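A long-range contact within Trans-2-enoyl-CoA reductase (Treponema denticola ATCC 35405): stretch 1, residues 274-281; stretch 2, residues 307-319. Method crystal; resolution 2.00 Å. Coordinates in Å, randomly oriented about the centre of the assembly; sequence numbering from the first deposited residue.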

# COMPACT_ATOMS: atom_id res chain seq x y z
N VAL A 274 -0.38 -10.25 -9.84
CA VAL A 274 0.24 -9.00 -9.43
C VAL A 274 -0.76 -7.90 -9.77
O VAL A 274 -1.24 -7.82 -10.89
N SER A 275 -1.09 -7.08 -8.78
CA SER A 275 -1.98 -5.96 -9.01
C SER A 275 -1.18 -4.67 -9.08
O SER A 275 -0.59 -4.24 -8.08
N VAL A 276 -1.15 -4.06 -10.26
CA VAL A 276 -0.44 -2.80 -10.44
C VAL A 276 -1.36 -1.64 -10.07
O VAL A 276 -2.36 -1.40 -10.74
N ASN A 277 -1.01 -0.95 -8.99
CA ASN A 277 -1.83 0.15 -8.50
C ASN A 277 -1.30 1.51 -8.95
O ASN A 277 -0.24 1.59 -9.57
N LYS A 278 -2.04 2.57 -8.64
CA LYS A 278 -1.64 3.91 -9.03
C LYS A 278 -0.54 4.45 -8.12
O LYS A 278 -0.26 3.89 -7.06
N GLY A 279 0.08 5.55 -8.54
CA GLY A 279 1.12 6.19 -7.75
C GLY A 279 0.54 6.96 -6.59
O GLY A 279 -0.55 7.53 -6.68
N LEU A 280 1.27 6.97 -5.48
CA LEU A 280 0.83 7.66 -4.28
C LEU A 280 2.03 8.09 -3.45
O LEU A 280 3.14 7.60 -3.65
N VAL A 281 1.80 9.00 -2.51
CA VAL A 281 2.85 9.44 -1.61
C VAL A 281 3.22 8.32 -0.65
O VAL A 281 2.37 7.83 0.10
N ASN A 307 -10.81 11.78 -12.19
CA ASN A 307 -10.45 10.38 -12.00
C ASN A 307 -9.37 10.16 -10.94
O ASN A 307 -8.72 9.11 -10.92
N HIS A 308 -9.18 11.14 -10.06
CA HIS A 308 -8.22 10.99 -8.97
C HIS A 308 -8.71 9.97 -7.95
O HIS A 308 -9.90 9.90 -7.64
N GLU A 309 -7.77 9.17 -7.43
CA GLU A 309 -8.09 8.18 -6.41
C GLU A 309 -7.03 8.17 -5.32
O GLU A 309 -5.85 8.40 -5.57
N GLY A 310 -7.47 7.92 -4.09
CA GLY A 310 -6.57 7.63 -2.99
C GLY A 310 -6.58 6.13 -2.78
O GLY A 310 -7.05 5.38 -3.64
N CYS A 311 -6.07 5.68 -1.64
CA CYS A 311 -5.99 4.25 -1.35
C CYS A 311 -7.36 3.57 -1.32
O CYS A 311 -7.57 2.55 -1.96
N ILE A 312 -8.29 4.16 -0.57
CA ILE A 312 -9.59 3.53 -0.37
C ILE A 312 -10.43 3.55 -1.65
O ILE A 312 -11.23 2.64 -1.89
N GLU A 313 -10.24 4.57 -2.49
CA GLU A 313 -10.94 4.62 -3.77
C GLU A 313 -10.38 3.55 -4.71
O GLU A 313 -11.14 2.85 -5.38
N GLN A 314 -9.06 3.44 -4.73
CA GLN A 314 -8.37 2.43 -5.53
C GLN A 314 -8.81 1.01 -5.20
O GLN A 314 -9.17 0.24 -6.10
N ILE A 315 -8.80 0.67 -3.92
CA ILE A 315 -9.05 -0.70 -3.49
C ILE A 315 -10.52 -1.10 -3.59
O ILE A 315 -10.84 -2.23 -3.97
N THR A 316 -11.42 -0.18 -3.25
CA THR A 316 -12.84 -0.45 -3.44
C THR A 316 -13.14 -0.72 -4.91
O THR A 316 -13.93 -1.60 -5.24
N ARG A 317 -12.50 0.04 -5.80
CA ARG A 317 -12.65 -0.20 -7.23
C ARG A 317 -12.06 -1.55 -7.62
O ARG A 317 -12.61 -2.26 -8.46
N LEU A 318 -10.94 -1.89 -6.99
CA LEU A 318 -10.30 -3.19 -7.21
C LEU A 318 -11.23 -4.35 -6.87
O LEU A 318 -11.37 -5.28 -7.66
N TYR A 319 -11.86 -4.29 -5.71
CA TYR A 319 -12.79 -5.33 -5.28
C TYR A 319 -14.02 -5.39 -6.19
O TYR A 319 -14.40 -6.46 -6.66

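The extended segment 274-281 meets helix 311-319 and the loop before it mainly through Lys278 and Gln314. Gln314 points toward the first stretch with chi1 m and an off-well chi2 of -93°, which brings its amide against the backbone: Lys278 N donates to Gln314 OE1 at 2.9 Å and 171°, a nearly straight bond that satisfies a main-chain donor outside regular sheet pairing. The other end of the amide is equally engaged, since Gln314 NE2 donates to Glu309 OE1 at 2.9 Å. Glu309 is in turn held by Arg317, with NH2 to OE1 at 2.6 Å and NE to OE2 at 2.7 Å, so the carboxylate charge is balanced within the second stretch.

Lys278 also points inward, in a p, t, m, m conformation that lays CD 3.8 Å from Glu309 CB. Its ammonium curls back to Gly279 O (NZ to O, 2.9 Å), makes a weak bond to Glu309 O (NZ to O, 3.3 Å), and donates to a water at 2.9 Å from NZ. That water lies 2.5 Å from His308 ND1, bridging the two side chains.

Beyond this polar centre, Leu280 (p, t) makes an apolar contact, CD1 3.6 Å from Cys311 SG, while toward the start of the stretch Ser275 (t) places its hydroxyl OG 3.8 Å from Leu318 CD1, a van der Waals approach.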

# COMPACT_ATOMS: atom_id res chain seq x y z
CB VAL A 274 1.56 -8.73 -10.16
CG1 VAL A 274 2.04 -7.31 -9.89
CG2 VAL A 274 2.62 -9.74 -9.74
CB SER A 275 -3.04 -5.87 -7.90
OG SER A 275 -3.94 -4.80 -8.15
CB VAL A 276 0.06 -2.63 -11.88
CG1 VAL A 276 1.03 -1.46 -11.97
CG2 VAL A 276 0.73 -3.91 -12.36
CB ASN A 277 -1.93 0.10 -6.98
CG ASN A 277 -2.58 -1.18 -6.48
OD1 ASN A 277 -2.87 -2.09 -7.26
ND2 ASN A 277 -2.81 -1.26 -5.17
CB LYS A 278 -2.84 4.87 -9.02
CG LYS A 278 -3.25 5.34 -7.63
CD LYS A 278 -4.44 6.28 -7.70
CE LYS A 278 -4.08 7.60 -8.36
NZ LYS A 278 -3.16 8.42 -7.51
CB LEU A 280 -0.08 6.76 -3.43
CG LEU A 280 0.61 5.70 -2.56
CD1 LEU A 280 -0.33 5.19 -1.49
CD2 LEU A 280 1.14 4.54 -3.40
CB VAL A 281 2.43 10.67 -0.79
CG1 VAL A 281 3.53 11.06 0.19
CG2 VAL A 281 2.10 11.83 -1.71
CB ASN A 307 -10.03 9.74 -13.33
CG ASN A 307 -8.86 10.43 -13.98
OD1 ASN A 307 -8.32 11.40 -13.45
ND2 ASN A 307 -8.45 9.94 -15.14
CB HIS A 308 -7.97 12.32 -8.27
CG HIS A 308 -7.10 12.20 -7.05
ND1 HIS A 308 -5.76 11.90 -7.13
CD2 HIS A 308 -7.39 12.32 -5.74
CE1 HIS A 308 -5.25 11.85 -5.90
NE2 HIS A 308 -6.22 12.11 -5.04
CB GLU A 309 -8.17 6.79 -7.03
CG GLU A 309 -9.37 6.56 -7.94
CD GLU A 309 -9.35 5.18 -8.57
OE1 GLU A 309 -8.36 4.87 -9.27
OE2 GLU A 309 -10.31 4.41 -8.36
CB CYS A 311 -5.26 4.00 -0.03
SG CYS A 311 -3.54 4.53 -0.07
CB ILE A 312 -10.37 4.15 0.82
CG1 ILE A 312 -11.51 3.23 1.27
CG2 ILE A 312 -10.87 5.55 0.49
CD1 ILE A 312 -11.04 1.89 1.79
CB GLU A 313 -10.80 6.01 -4.42
CG GLU A 313 -11.59 7.11 -3.73
CD GLU A 313 -10.88 7.67 -2.51
OE1 GLU A 313 -9.68 7.37 -2.31
OE2 GLU A 313 -11.52 8.42 -1.74
CB GLN A 314 -6.86 2.54 -5.30
CG GLN A 314 -6.14 3.50 -6.22
CD GLN A 314 -5.59 2.82 -7.45
OE1 GLN A 314 -4.63 2.06 -7.37
NE2 GLN A 314 -6.20 3.08 -8.60
CB ILE A 315 -8.50 -0.96 -2.08
CG1 ILE A 315 -7.01 -0.63 -2.03
CG2 ILE A 315 -8.74 -2.40 -1.67
CD1 ILE A 315 -6.20 -1.29 -3.12
CB THR A 316 -13.73 0.70 -2.92
OG1 THR A 316 -13.26 1.95 -3.44
CG2 THR A 316 -13.72 0.74 -1.41
CB ARG A 317 -12.01 0.93 -8.06
CG ARG A 317 -12.06 0.69 -9.56
CD ARG A 317 -11.99 1.99 -10.36
NE ARG A 317 -10.67 2.62 -10.32
CZ ARG A 317 -9.69 2.37 -11.19
NH1 ARG A 317 -9.88 1.49 -12.16
NH2 ARG A 317 -8.53 2.99 -11.08
CB LEU A 318 -9.02 -3.29 -6.37
CG LEU A 318 -8.33 -4.66 -6.36
CD1 LEU A 318 -7.76 -4.99 -7.73
CD2 LEU A 318 -7.24 -4.70 -5.29
CB TYR A 319 -13.24 -5.08 -3.84
CG TYR A 319 -12.33 -5.64 -2.76
CD1 TYR A 319 -11.08 -5.08 -2.51
CD2 TYR A 319 -12.73 -6.72 -1.98
CE1 TYR A 319 -10.26 -5.59 -1.52
CE2 TYR A 319 -11.91 -7.24 -0.99
CZ TYR A 319 -10.67 -6.67 -0.77
OH TYR A 319 -9.86 -7.18 0.22
O HOH W 1 -4.14 10.85 -8.69